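PDB 4QAS: CT263 from Chlamydia trachomatis, which probably hydrolyses the N-glycosidic bond of a futalosine-type nucleoside in menaquinone synthesis, as a nucleosidase of the MTAN family. Local coordinates for residues 160-164 and 186-191. The protein carries 1 engineered substitution. Residues are numbered along the deposited sequence; the frame is centred on the assembly and turned at random. Where two conformers were deposited one is given.
Sequences MIKVS and KLAEAI
This is a buried, mainly apolar helix-on-sheet contact, with no hydrogen bond across it, in which the C-terminal helix 180-197 packs on strand 158-167 of the central mixed sheet. Residues 160-164 are extended, with phi/psi -118/124 at I161 and -105/131 at V163. Residues 186-191 are regular alpha helix, and I191 N donates to L187 O at 2.9 Å. The two axes approach to 8.9 Å. Their directions are 147° apart, so the helix runs roughly antiparallel to the strand. V163 and L187 mark the register, with CA atoms 6.9 Å apart.

I161 (m, t) and V163 (p) point toward the helix. K162 points away, and its NZ forms a salt bridge with D141. L187 (m, t) starts sideways, but its tip fits against both strand residues: CD2 lies 3.8 Å from I161 CG2 and 3.8 Å from V163 CG1. I161 CG2 also meets A190 CB at 4.0 Å, and I161 CD1 meets I191 CG1 at 3.8 Å. At the other end, V163 CG2 touches K186 CB at 3.9 Å, while the end of the K186 side chain leads away.

T90 of strand 90-99 also touches I161, K186 and A190. A188 points away from the strand and packs on R21, T22 and L25 of helix 16-25. Helix-on-sheet packing of this kind is consistent with the nucleoside phosphorylase fold of MTAN-type nucleosidases, in which helices flank a central mixed sheet.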
loop_
_atom_site.group_PDB
_atom_site.type_symbol
_atom_site.label_atom_id
_atom_site.label_comp_id
_atom_site.label_asym_id
_atom_site.label_seq_id
_atom_site.Cartn_x
_atom_site.Cartn_y
_atom_site.Cartn_z
ATOM N N MET A 160 16.856 -3.803 4.650
ATOM C CA MET A 160 16.920 -2.644 3.783
ATOM C C MET A 160 16.224 -2.914 2.475
ATOM O O MET A 160 16.383 -3.975 1.892
ATOM C CB MET A 160 18.350 -2.323 3.434
ATOM C CG MET A 160 19.024 -1.499 4.434
ATOM S SD MET A 160 20.684 -1.164 3.965
ATOM C CE MET A 160 21.377 -0.725 5.552
ATOM N N ILE A 161 15.456 -1.938 2.049
ATOM C CA ILE A 161 14.832 -1.880 0.731
ATOM C C ILE A 161 15.420 -0.651 0.057
ATOM O O ILE A 161 15.336 0.454 0.597
ATOM C CB ILE A 161 13.313 -1.700 0.833
ATOM C CG1 ILE A 161 12.679 -2.863 1.587
ATOM C CG2 ILE A 161 12.706 -1.588 -0.552
ATOM C CD1 ILE A 161 11.229 -2.623 2.016
ATOM N N LYS A 162 16.015 -0.839 -1.114
ATOM C CA LYS A 162 16.574 0.274 -1.863
ATOM C C LYS A 162 16.046 0.212 -3.285
ATOM O O LYS A 162 16.139 -0.822 -3.935
ATOM C CB LYS A 162 18.100 0.258 -1.849
ATOM C CG LYS A 162 18.677 0.400 -0.438
ATOM C CD LYS A 162 18.639 1.825 0.106
ATOM C CE LYS A 162 18.740 1.855 1.643
ATOM N NZ LYS A 162 19.023 3.195 2.180
ATOM N N VAL A 163 15.521 1.342 -3.754
ATOM C CA VAL A 163 15.040 1.461 -5.131
ATOM C C VAL A 163 16.059 2.266 -5.922
ATOM O O VAL A 163 16.516 3.309 -5.469
ATOM C CB VAL A 163 13.632 2.075 -5.204
ATOM C CG1 VAL A 163 13.584 3.459 -4.664
ATOM C CG2 VAL A 163 13.115 2.042 -6.640
ATOM N N SER A 164 16.448 1.742 -7.081
ATOM C CA SER A 164 17.427 2.425 -7.932
ATOM C C SER A 164 16.835 3.717 -8.485
ATOM O O SER A 164 15.815 3.707 -9.195
ATOM C CB SER A 164 17.874 1.491 -9.037
ATOM O OG SER A 164 16.762 0.912 -9.654
ATOM N N LYS A 186 7.434 3.064 -5.125
ATOM C CA LYS A 186 8.035 1.728 -5.147
ATOM C C LYS A 186 8.368 1.255 -3.747
ATOM O O LYS A 186 8.183 0.081 -3.420
ATOM C CB LYS A 186 9.300 1.706 -6.002
ATOM C CG LYS A 186 9.091 1.885 -7.482
ATOM C CD LYS A 186 8.294 0.754 -8.121
ATOM C CE LYS A 186 9.058 -0.558 -8.156
ATOM N NZ LYS A 186 8.277 -1.628 -8.849
ATOM N N LEU A 187 8.911 2.135 -2.921
ATOM C CA LEU A 187 9.207 1.742 -1.545
ATOM C C LEU A 187 7.945 1.325 -0.798
ATOM O O LEU A 187 7.940 0.325 -0.084
ATOM C CB LEU A 187 9.923 2.873 -0.820
ATOM C CG LEU A 187 11.280 3.250 -1.416
ATOM C CD1 LEU A 187 11.821 4.407 -0.670
ATOM C CD2 LEU A 187 12.254 2.088 -1.419
ATOM N N ALA A 188 6.854 2.083 -0.950
ATOM C CA ALA A 188 5.607 1.770 -0.270
ATOM C C ALA A 188 5.089 0.419 -0.704
ATOM O O ALA A 188 4.613 -0.374 0.119
ATOM C CB ALA A 188 4.576 2.869 -0.537
ATOM N N GLU A 189 5.186 0.139 -2.009
ATOM C CA GLU A 189 4.709 -1.126 -2.532
ATOM C C GLU A 189 5.513 -2.297 -1.992
ATOM O O GLU A 189 4.976 -3.398 -1.820
ATOM C CB GLU A 189 4.704 -1.058 -4.058
ATOM C CG GLU A 189 3.642 -0.080 -4.538
ATOM C CD GLU A 189 3.699 0.230 -6.010
ATOM O OE1 GLU A 189 4.611 -0.279 -6.705
ATOM O OE2 GLU A 189 2.832 1.003 -6.468
ATOM N N ALA A 190 6.798 -2.092 -1.721
ATOM C CA ALA A 190 7.606 -3.162 -1.152
ATOM C C ALA A 190 7.388 -3.321 0.346
ATOM O O ALA A 190 7.493 -4.443 0.869
ATOM C CB ALA A 190 9.075 -2.888 -1.428
ATOM N N ILE A 191 7.098 -2.225 1.059
ATOM C CA ILE A 191 6.892 -2.298 2.508
ATOM C C ILE A 191 5.614 -3.051 2.841
ATOM O O ILE A 191 5.558 -3.808 3.825
ATOM C CB ILE A 191 6.920 -0.879 3.103
ATOM C CG1 ILE A 191 8.370 -0.378 3.097
ATOM C CG2 ILE A 191 6.310 -0.878 4.520
ATOM C CD1 ILE A 191 8.540 1.067 3.400
#